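Local coordinates for fumarate lyase (Mesorhizobium sp., PDB 3C8T), which belongs to the fumarase/aspartase superfamily of largely helical lyases and is modelled as a four-subunit assembly, its own specific function being unassigned, at residues F12-F21 with V325-I335; D106-R117 with L215-H225. All coordinates share one frame; numbering follows the deposited sequence.

Interaction 1 (F12-F21 with V325-I335)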
loop_
_atom_site.group_PDB
_atom_site.type_symbol
_atom_site.label_atom_id
_atom_site.label_comp_id
_atom_site.label_asym_id
_atom_site.label_seq_id
_atom_site.Cartn_x
_atom_site.Cartn_y
_atom_site.Cartn_z
ATOM N N PHE A 12 -15.968 -7.705 -10.502
ATOM C CA PHE A 12 -15.051 -7.017 -11.415
ATOM C C PHE A 12 -13.996 -7.958 -12.030
ATOM O O PHE A 12 -13.120 -7.491 -12.745
ATOM C CB PHE A 12 -14.386 -5.802 -10.755
ATOM C CG PHE A 12 -13.763 -6.098 -9.417
ATOM C CD1 PHE A 12 -13.847 -5.172 -8.387
ATOM C CD2 PHE A 12 -13.101 -7.307 -9.187
ATOM C CE1 PHE A 12 -13.279 -5.460 -7.129
ATOM C CE2 PHE A 12 -12.531 -7.600 -7.946
ATOM C CZ PHE A 12 -12.608 -6.676 -6.911
ATOM N N ALA A 13 -14.061 -9.261 -11.736
ATOM C CA ALA A 13 -13.096 -10.254 -12.279
ATOM C C ALA A 13 -13.594 -10.927 -13.587
ATOM O O ALA A 13 -14.797 -11.183 -13.759
ATOM C CB ALA A 13 -12.751 -11.296 -11.217
ATOM N N ASP A 14 -12.670 -11.167 -14.517
ATOM C CA ASP A 14 -13.003 -11.727 -15.844
ATOM C C ASP A 14 -12.958 -13.256 -15.786
ATOM O O ASP A 14 -11.943 -13.837 -15.415
ATOM C CB ASP A 14 -12.052 -11.175 -16.919
ATOM C CG ASP A 14 -12.311 -11.758 -18.332
ATOM O OD1 ASP A 14 -13.311 -12.488 -18.533
ATOM O OD2 ASP A 14 -11.483 -11.485 -19.242
ATOM N N ASP A 15 -14.081 -13.890 -16.127
ATOM C CA ASP A 15 -14.210 -15.357 -16.140
ATOM C C ASP A 15 -13.256 -16.057 -17.116
ATOM O O ASP A 15 -12.706 -17.108 -16.784
ATOM C CB ASP A 15 -15.659 -15.757 -16.444
ATOM C CG ASP A 15 -16.565 -15.608 -15.232
ATOM O OD1 ASP A 15 -16.103 -15.128 -14.170
ATOM O OD2 ASP A 15 -17.746 -16.004 -15.340
ATOM N N LYS A 16 -13.060 -15.481 -18.298
ATOM C CA LYS A 16 -12.053 -15.978 -19.242
ATOM C C LYS A 16 -10.638 -15.979 -18.652
ATOM O O LYS A 16 -9.848 -16.922 -18.849
ATOM C CB LYS A 16 -12.058 -15.129 -20.490
ATOM C CG LYS A 16 -13.283 -15.324 -21.338
ATOM C CD LYS A 16 -13.112 -14.543 -22.623
ATOM C CE LYS A 16 -14.261 -14.827 -23.595
ATOM N NZ LYS A 16 -15.549 -14.247 -23.081
ATOM N N MET A 17 -10.346 -14.942 -17.883
ATOM C CA MET A 17 -9.063 -14.800 -17.250
ATOM C C MET A 17 -8.969 -15.728 -16.033
ATOM O O MET A 17 -7.929 -16.294 -15.772
ATOM C CB MET A 17 -8.810 -13.316 -16.953
ATOM C CG MET A 17 -7.380 -12.931 -16.811
ATOM S SD MET A 17 -6.288 -13.225 -18.175
ATOM C CE MET A 17 -6.184 -11.577 -18.904
ATOM N N ARG A 18 -10.079 -15.956 -15.347
ATOM C CA ARG A 18 -10.154 -17.045 -14.373
ATOM C C ARG A 18 -10.012 -18.480 -14.966
ATOM O O ARG A 18 -9.393 -19.355 -14.338
ATOM C CB ARG A 18 -11.432 -16.933 -13.532
ATOM C CG ARG A 18 -11.451 -15.671 -12.665
ATOM C CD ARG A 18 -12.840 -15.377 -12.108
ATOM N NE ARG A 18 -13.217 -16.303 -11.037
ATOM C CZ ARG A 18 -14.335 -17.026 -11.030
ATOM N NH1 ARG A 18 -15.212 -16.921 -12.031
ATOM N NH2 ARG A 18 -14.588 -17.851 -10.018
ATOM N N GLU A 19 -10.571 -18.738 -16.145
ATOM C CA GLU A 19 -10.384 -20.057 -16.764
ATOM C C GLU A 19 -8.915 -20.252 -17.104
ATOM O O GLU A 19 -8.333 -21.279 -16.791
ATOM C CB GLU A 19 -11.261 -20.275 -18.002
ATOM C CG GLU A 19 -11.175 -21.757 -18.498
ATOM C CD GLU A 19 -12.176 -22.110 -19.611
ATOM O OE1 GLU A 19 -13.284 -22.615 -19.289
ATOM O OE2 GLU A 19 -11.858 -21.876 -20.811
ATOM N N LEU A 20 -8.323 -19.232 -17.712
ATOM C CA LEU A 20 -6.893 -19.199 -17.948
ATOM C C LEU A 20 -5.961 -19.532 -16.754
ATOM O O LEU A 20 -4.951 -20.199 -16.938
ATOM C CB LEU A 20 -6.527 -17.856 -18.520
ATOM C CG LEU A 20 -5.032 -17.702 -18.700
ATOM C CD1 LEU A 20 -4.487 -18.713 -19.739
ATOM C CD2 LEU A 20 -4.729 -16.251 -19.063
ATOM N N PHE A 21 -6.284 -19.073 -15.548
ATOM C CA PHE A 21 -5.424 -19.333 -14.383
ATOM C C PHE A 21 -5.969 -20.437 -13.460
ATOM O O PHE A 21 -5.494 -20.610 -12.331
ATOM C CB PHE A 21 -5.176 -18.019 -13.607
ATOM C CG PHE A 21 -4.153 -17.126 -14.258
ATOM C CD1 PHE A 21 -2.774 -17.365 -14.070
ATOM C CD2 PHE A 21 -4.544 -16.099 -15.101
ATOM C CE1 PHE A 21 -1.812 -16.563 -14.687
ATOM C CE2 PHE A 21 -3.566 -15.280 -15.742
ATOM C CZ PHE A 21 -2.209 -15.521 -15.540
ATOM N N VAL A 325 -0.311 -12.388 -9.337
ATOM C CA VAL A 325 -0.377 -12.610 -10.803
ATOM C C VAL A 325 -1.770 -13.017 -11.298
ATOM O O VAL A 325 -2.379 -12.281 -12.098
ATOM C CB VAL A 325 0.768 -13.575 -11.338
ATOM C CG1 VAL A 325 0.622 -13.884 -12.853
ATOM C CG2 VAL A 325 2.148 -12.957 -11.036
ATOM N N PRO A 326 -2.299 -14.180 -10.847
ATOM C CA PRO A 326 -3.588 -14.521 -11.440
ATOM C C PRO A 326 -4.703 -13.542 -11.136
ATOM O O PRO A 326 -5.569 -13.305 -12.021
ATOM C CB PRO A 326 -3.930 -15.896 -10.844
ATOM C CG PRO A 326 -3.048 -16.044 -9.655
ATOM C CD PRO A 326 -1.820 -15.223 -9.925
ATOM N N GLU A 327 -4.721 -13.003 -9.910
ATOM C CA GLU A 327 -5.782 -12.067 -9.545
ATOM C C GLU A 327 -5.579 -10.671 -10.157
ATOM O O GLU A 327 -6.529 -10.054 -10.588
ATOM C CB GLU A 327 -5.919 -11.983 -8.021
ATOM C CG GLU A 327 -6.342 -13.303 -7.388
ATOM C CD GLU A 327 -6.309 -13.258 -5.852
ATOM O OE1 GLU A 327 -6.671 -12.194 -5.270
ATOM O OE2 GLU A 327 -5.941 -14.290 -5.222
ATOM N N GLY A 328 -4.346 -10.165 -10.193
ATOM C CA GLY A 328 -4.057 -8.907 -10.943
ATOM C C GLY A 328 -4.604 -9.019 -12.362
ATOM O O GLY A 328 -5.248 -8.082 -12.855
ATOM N N PHE A 329 -4.375 -10.173 -13.009
ATOM C CA PHE A 329 -4.842 -10.409 -14.388
ATOM C C PHE A 329 -6.350 -10.487 -14.521
ATOM O O PHE A 329 -6.906 -9.897 -15.429
ATOM C CB PHE A 329 -4.202 -11.667 -15.031
ATOM C CG PHE A 329 -2.935 -11.375 -15.838
ATOM C CD1 PHE A 329 -3.010 -10.918 -17.157
ATOM C CD2 PHE A 329 -1.671 -11.549 -15.270
ATOM C CE1 PHE A 329 -1.844 -10.665 -17.909
ATOM C CE2 PHE A 329 -0.501 -11.258 -15.990
ATOM C CZ PHE A 329 -0.583 -10.833 -17.318
ATOM N N ALA A 330 -6.987 -11.238 -13.631
ATOM C CA ALA A 330 -8.418 -11.429 -13.646
ATOM C C ALA A 330 -9.179 -10.120 -13.447
ATOM O O ALA A 330 -10.127 -9.817 -14.193
ATOM C CB ALA A 330 -8.819 -12.441 -12.564
ATOM N N VAL A 331 -8.792 -9.366 -12.416
ATOM C CA VAL A 331 -9.414 -8.082 -12.100
ATOM C C VAL A 331 -9.107 -7.021 -13.181
ATOM O O VAL A 331 -10.013 -6.313 -13.638
ATOM C CB VAL A 331 -8.958 -7.578 -10.722
ATOM C CG1 VAL A 331 -9.517 -6.157 -10.464
ATOM C CG2 VAL A 331 -9.361 -8.568 -9.613
ATOM N N ALA A 332 -7.852 -6.911 -13.616
ATOM C CA ALA A 332 -7.589 -5.928 -14.662
ATOM C C ALA A 332 -8.352 -6.207 -15.964
ATOM O O ALA A 332 -8.808 -5.291 -16.625
ATOM C CB ALA A 332 -6.063 -5.778 -14.936
ATOM N N SER A 333 -8.476 -7.481 -16.315
ATOM C CA SER A 333 -9.261 -7.912 -17.450
ATOM C C SER A 333 -10.741 -7.607 -17.298
ATOM O O SER A 333 -11.401 -7.218 -18.266
ATOM C CB SER A 333 -9.074 -9.427 -17.674
ATOM O OG SER A 333 -9.478 -9.826 -18.987
ATOM N N GLY A 334 -11.281 -7.807 -16.099
ATOM C CA GLY A 334 -12.703 -7.550 -15.872
ATOM C C GLY A 334 -13.068 -6.092 -15.928
ATOM O O GLY A 334 -14.097 -5.729 -16.500
ATOM N N ILE A 335 -12.247 -5.235 -15.332
ATOM C CA ILE A 335 -12.497 -3.770 -15.427
ATOM C C ILE A 335 -12.240 -3.196 -16.842
ATOM O O ILE A 335 -12.973 -2.282 -17.283
ATOM C CB ILE A 335 -11.819 -2.924 -14.265
ATOM C CG1 ILE A 335 -10.299 -2.892 -14.378
ATOM C CG2 ILE A 335 -12.228 -3.467 -12.895
ATOM C CD1 ILE A 335 -9.669 -2.146 -13.242
#
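D14 and S333 hold the tight end of a nearly antiparallel helix pair, in which helix 15-20 lies along the long helix 315-344 of this fumarase/aspartase-type helical fold at 159°. D14 occupies the N-cap, and with its CG anti to the backbone N (chi1 178°) the carboxylate is swung to the long helix. There S333 OG donates to the anti lone pair of D14 OD2 over 2.6 Å. K16 N gives D14 OD1 a weak capping bond, while R126 of helix 104-140 bridges to D14 OD2 and also bonds S333 OG, so both carboxylate oxygens are engaged. Next to this, the lack of a side chain on G334 lets the backbone close in, its CA 3.2 Å from F12 O in a CA-H...O contact. Further along, the packing is apolar: M17 CE comes to the edge of the F329 ring, 3.7 Å from CD1, and P326 CA sits over one face of F21, 3.9 Å from the ring centroid.

The solvent side is looser. R18 offers the long helix just its CG, 4.2 Å from A330 CB, and its guanidinium turns back to a salt bridge with exposed D15. Back at the tight end, A330 O takes D14 N (2.9 Å, the donor 45° out of the carbonyl plane) and G334 N from opposite faces of its plane.

Interaction 2 (D106-R117 with L215-H225); sequences DIMDTATVLQIR and LNLGVPSITWH
The indole of W224 has the D109 carboxylate laid over one face, with OD2 3.9 Å above the ring plane near the rim and the two planes only 2° apart; V113 CG2 comes to the ring obliquely, 3.5 Å from CH2. At the indole edge, in plane, stands I222 O, and NE1 is spent on V188 O. The imidazole of H225 is used edge-on. Its NE2 gives a 2.6 Å hydrogen bond to D106 OD1, met nearly head-on to the C-O bond, and D109 OD2 also lies near the ring plane at the edge. A third flat group, the R117 guanidinium, carries L217 CD2 over one face, 3.7 Å above its plane and toward the rim, and has L215 O and N216 O at its edge.

These groups pin the loop after helix 204-215 to helix 104-140 at its two ends. R117 reaches the loop with CG anti to the backbone N (chi1 -174°) and a bend at chi3 (62°). NH2 then makes a straight bond of 3.0 Å to L215 O, while NH1 makes a bent, weak one of 2.7 Å to N216 O. Both carbonyls belong to the Schellman turn that ends helix 204-215. Between the polar ends, the leucines pack: L217 CD2 lies 3.7 Å from V113 CG1, and T110 CG2 comes 3.6 Å from L215 CD1.

D106 is itself held by S191 N on OD1 and by G192 N and T103 N on OD2, a second shell that fixes the acceptor for H225. D109 OD2 is salt-bridged to R228, which also bonds W224 O and would offset placing an anion over the indole. At the other end, the positive charge of R117 probably complements the partial negative charge of the helix C-terminus.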
loop_
_atom_site.group_PDB
_atom_site.type_symbol
_atom_site.label_atom_id
_atom_site.label_comp_id
_atom_site.label_asym_id
_atom_site.label_seq_id
_atom_site.Cartn_x
_atom_site.Cartn_y
_atom_site.Cartn_z
ATOM N N ASP A 106 11.056 -24.504 -11.805
ATOM C CA ASP A 106 11.239 -24.429 -13.259
ATOM C C ASP A 106 9.907 -24.658 -13.969
ATOM O O ASP A 106 9.519 -23.898 -14.834
ATOM C CB ASP A 106 12.229 -25.467 -13.747
ATOM C CG ASP A 106 13.625 -25.188 -13.306
ATOM O OD1 ASP A 106 13.951 -24.029 -12.957
ATOM O OD2 ASP A 106 14.421 -26.142 -13.329
ATOM N N ILE A 107 9.215 -25.725 -13.584
ATOM C CA ILE A 107 7.978 -26.113 -14.251
ATOM C C ILE A 107 6.873 -25.122 -13.943
ATOM O O ILE A 107 6.113 -24.740 -14.862
ATOM C CB ILE A 107 7.514 -27.553 -13.885
ATOM C CG1 ILE A 107 8.645 -28.583 -14.052
ATOM C CG2 ILE A 107 6.304 -27.956 -14.746
ATOM C CD1 ILE A 107 9.318 -28.651 -15.450
ATOM N N MET A 108 6.801 -24.697 -12.672
ATOM C CA MET A 108 5.783 -23.718 -12.210
ATOM C C MET A 108 5.988 -22.302 -12.762
ATOM O O MET A 108 5.010 -21.664 -13.152
ATOM C CB MET A 108 5.707 -23.698 -10.683
ATOM C CG MET A 108 5.202 -25.014 -10.074
ATOM S SD MET A 108 5.015 -25.041 -8.248
ATOM C CE MET A 108 3.518 -24.037 -8.149
ATOM N N ASP A 109 7.245 -21.837 -12.839
ATOM C CA ASP A 109 7.573 -20.552 -13.459
ATOM C C ASP A 109 7.266 -20.558 -14.949
ATOM O O ASP A 109 6.651 -19.632 -15.497
ATOM C CB ASP A 109 9.071 -20.255 -13.308
ATOM C CG ASP A 109 9.418 -19.470 -12.027
ATOM O OD1 ASP A 109 8.524 -19.128 -11.241
ATOM O OD2 ASP A 109 10.617 -19.181 -11.820
ATOM N N THR A 110 7.698 -21.618 -15.608
ATOM C CA THR A 110 7.492 -21.748 -17.057
ATOM C C THR A 110 6.036 -21.894 -17.428
ATOM O O THR A 110 5.580 -21.230 -18.353
ATOM C CB THR A 110 8.312 -22.908 -17.660
ATOM O OG1 THR A 110 9.713 -22.656 -17.472
ATOM C CG2 THR A 110 8.014 -23.012 -19.169
ATOM N N ALA A 111 5.290 -22.743 -16.728
ATOM C CA ALA A 111 3.827 -22.822 -16.938
ATOM C C ALA A 111 3.119 -21.496 -16.689
ATOM O O ALA A 111 2.173 -21.152 -17.400
ATOM C CB ALA A 111 3.203 -23.906 -16.057
ATOM N N THR A 112 3.552 -20.778 -15.640
ATOM C CA THR A 112 3.069 -19.406 -15.372
ATOM C C THR A 112 3.342 -18.494 -16.545
ATOM O O THR A 112 2.455 -17.740 -16.962
ATOM C CB THR A 112 3.651 -18.829 -14.054
ATOM O OG1 THR A 112 3.251 -19.680 -12.977
ATOM C CG2 THR A 112 3.173 -17.395 -13.766
ATOM N N VAL A 113 4.559 -18.543 -17.084
ATOM C CA VAL A 113 4.884 -17.719 -18.252
ATOM C C VAL A 113 3.968 -18.049 -19.455
ATOM O O VAL A 113 3.515 -17.158 -20.163
ATOM C CB VAL A 113 6.411 -17.763 -18.574
ATOM C CG1 VAL A 113 6.717 -17.321 -19.984
ATOM C CG2 VAL A 113 7.212 -16.896 -17.553
ATOM N N LEU A 114 3.633 -19.313 -19.643
ATOM C CA LEU A 114 2.739 -19.699 -20.727
ATOM C C LEU A 114 1.332 -19.097 -20.552
ATOM O O LEU A 114 0.713 -18.658 -21.527
ATOM C CB LEU A 114 2.653 -21.238 -20.853
ATOM C CG LEU A 114 3.975 -21.899 -21.271
ATOM C CD1 LEU A 114 3.901 -23.411 -21.047
ATOM C CD2 LEU A 114 4.307 -21.568 -22.692
ATOM N N GLN A 115 0.821 -19.108 -19.323
ATOM C CA GLN A 115 -0.433 -18.445 -19.027
ATOM C C GLN A 115 -0.324 -16.925 -19.241
ATOM O O GLN A 115 -1.185 -16.328 -19.885
ATOM C CB GLN A 115 -0.800 -18.750 -17.592
ATOM C CG GLN A 115 -1.231 -20.223 -17.322
ATOM C CD GLN A 115 -1.430 -20.465 -15.829
ATOM O OE1 GLN A 115 -0.618 -20.044 -15.020
ATOM N NE2 GLN A 115 -2.529 -21.103 -15.461
ATOM N N ILE A 116 0.717 -16.292 -18.695
ATOM C CA ILE A 116 0.982 -14.851 -18.944
ATOM C C ILE A 116 0.970 -14.473 -20.451
ATOM O O ILE A 116 0.466 -13.403 -20.817
ATOM C CB ILE A 116 2.296 -14.369 -18.238
ATOM C CG1 ILE A 116 2.145 -14.469 -16.683
ATOM C CG2 ILE A 116 2.628 -12.935 -18.582
ATOM C CD1 ILE A 116 3.446 -14.203 -15.891
ATOM N N ARG A 117 1.527 -15.330 -21.316
ATOM C CA ARG A 117 1.408 -15.124 -22.754
ATOM C C ARG A 117 -0.056 -15.027 -23.208
ATOM O O ARG A 117 -0.437 -14.094 -23.941
ATOM C CB ARG A 117 2.131 -16.218 -23.535
ATOM C CG ARG A 117 2.120 -15.913 -25.018
ATOM C CD ARG A 117 3.283 -16.530 -25.739
ATOM N NE ARG A 117 3.241 -17.978 -25.622
ATOM C CZ ARG A 117 4.178 -18.777 -26.115
ATOM N NH1 ARG A 117 5.211 -18.254 -26.756
ATOM N NH2 ARG A 117 4.082 -20.083 -25.947
ATOM N N LEU A 215 8.956 -24.208 -26.828
ATOM C CA LEU A 215 7.765 -23.576 -26.285
ATOM C C LEU A 215 7.525 -22.235 -26.939
ATOM O O LEU A 215 6.539 -21.571 -26.649
ATOM C CB LEU A 215 7.926 -23.360 -24.782
ATOM C CG LEU A 215 7.965 -24.623 -23.941
ATOM C CD1 LEU A 215 8.322 -24.281 -22.496
ATOM C CD2 LEU A 215 6.631 -25.340 -24.041
ATOM N N ASN A 216 8.458 -21.820 -27.787
ATOM C CA ASN A 216 8.392 -20.508 -28.401
ATOM C C ASN A 216 8.507 -19.357 -27.385
ATOM O O ASN A 216 7.783 -18.389 -27.485
ATOM C CB ASN A 216 7.109 -20.399 -29.240
ATOM C CG ASN A 216 7.086 -19.166 -30.120
ATOM O OD1 ASN A 216 8.130 -18.642 -30.517
ATOM N ND2 ASN A 216 5.879 -18.674 -30.411
ATOM N N LEU A 217 9.452 -19.454 -26.446
ATOM C CA LEU A 217 9.703 -18.401 -25.456
ATOM C C LEU A 217 11.104 -17.833 -25.655
ATOM O O LEU A 217 11.952 -18.473 -26.315
ATOM C CB LEU A 217 9.553 -18.973 -24.033
ATOM C CG LEU A 217 8.129 -19.393 -23.647
ATOM C CD1 LEU A 217 8.118 -20.228 -22.389
ATOM C CD2 LEU A 217 7.127 -18.156 -23.537
ATOM N N GLY A 218 11.386 -16.654 -25.096
ATOM C CA GLY A 218 12.797 -16.191 -25.122
ATOM C C GLY A 218 13.632 -17.060 -24.162
ATOM O O GLY A 218 13.089 -17.899 -23.435
ATOM N N VAL A 219 14.941 -16.837 -24.169
ATOM C CA VAL A 219 15.892 -17.421 -23.251
ATOM C C VAL A 219 16.302 -16.319 -22.267
ATOM O O VAL A 219 16.709 -15.244 -22.692
ATOM C CB VAL A 219 17.164 -17.932 -24.014
ATOM C CG1 VAL A 219 18.237 -18.511 -23.060
ATOM C CG2 VAL A 219 16.798 -18.983 -25.107
ATOM N N PRO A 220 16.191 -16.569 -20.945
ATOM C CA PRO A 220 16.629 -15.568 -19.967
ATOM C C PRO A 220 18.138 -15.385 -20.010
ATOM O O PRO A 220 18.883 -16.304 -20.433
ATOM C CB PRO A 220 16.248 -16.218 -18.630
ATOM C CG PRO A 220 16.350 -17.696 -18.878
ATOM C CD PRO A 220 15.710 -17.793 -20.273
ATOM N N SER A 221 18.615 -14.225 -19.569
ATOM C CA SER A 221 20.061 -14.016 -19.470
ATOM C C SER A 221 20.694 -15.012 -18.445
ATOM O O SER A 221 21.809 -15.500 -18.634
ATOM C CB SER A 221 20.354 -12.591 -19.047
ATOM O OG SER A 221 19.474 -12.201 -18.027
ATOM N N ILE A 222 19.935 -15.281 -17.376
ATOM C CA ILE A 222 20.306 -16.193 -16.297
ATOM C C ILE A 222 19.022 -16.528 -15.494
ATOM O O ILE A 222 17.986 -15.806 -15.567
ATOM C CB ILE A 222 21.450 -15.578 -15.385
ATOM C CG1 ILE A 222 22.083 -16.619 -14.433
ATOM C CG2 ILE A 222 20.938 -14.321 -14.616
ATOM C CD1 ILE A 222 23.443 -16.166 -13.852
ATOM N N THR A 223 19.105 -17.633 -14.758
ATOM C CA THR A 223 18.124 -18.080 -13.783
ATOM C C THR A 223 17.386 -16.911 -13.125
ATOM O O THR A 223 18.007 -15.927 -12.660
ATOM C CB THR A 223 18.846 -18.906 -12.696
ATOM O OG1 THR A 223 19.637 -19.911 -13.334
ATOM C CG2 THR A 223 17.837 -19.563 -11.701
ATOM N N TRP A 224 16.058 -16.996 -13.113
ATOM C CA TRP A 224 15.284 -15.935 -12.488
ATOM C C TRP A 224 14.380 -16.464 -11.362
ATOM O O TRP A 224 13.365 -15.872 -11.065
ATOM C CB TRP A 224 14.541 -15.079 -13.549
ATOM C CG TRP A 224 13.718 -15.849 -14.543
ATOM C CD1 TRP A 224 14.163 -16.485 -15.667
ATOM C CD2 TRP A 224 12.278 -16.050 -14.512
ATOM N NE1 TRP A 224 13.092 -17.066 -16.345
ATOM C CE2 TRP A 224 11.931 -16.790 -15.658
ATOM C CE3 TRP A 224 11.256 -15.634 -13.636
ATOM C CZ2 TRP A 224 10.614 -17.156 -15.939
ATOM C CZ3 TRP A 224 9.924 -15.995 -13.928
ATOM C CH2 TRP A 224 9.627 -16.737 -15.056
ATOM N N HIS A 225 14.754 -17.597 -10.756
ATOM C CA HIS A 225 14.039 -18.149 -9.600
ATOM C C HIS A 225 13.877 -17.034 -8.551
ATOM O O HIS A 225 12.838 -16.943 -7.900
ATOM C CB HIS A 225 14.806 -19.318 -8.978
ATOM C CG HIS A 225 14.804 -20.580 -9.795
ATOM N ND1 HIS A 225 15.830 -21.506 -9.731
ATOM C CD2 HIS A 225 13.911 -21.076 -10.676
ATOM C CE1 HIS A 225 15.568 -22.507 -10.546
ATOM N NE2 HIS A 225 14.402 -22.278 -11.122
#

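Overall arrangement
Both contacts are mainly buried, but they differ in what they join. Interaction 1 lays the short N-terminal helix 15-20 and the residues leading into it on the long helix 315-344, nearer the middle of the chain and bordering the second subunit. Interaction 2, about 22 Å from the chain centre, fastens an irregular loop to a helix, and that loop meets the third subunit. Their centres are 20 Å apart, yet helix 104-140 connects them: Q115 and I116 touch L20, F21, V325 and F329, and farther along R126 serves the D14-S333 pair. Chemistry follows place. The helix pair relies on one carboxylate, backbone closeness and hydrocarbon, while the loop is gripped through arginine, histidine and aspartate at its ends.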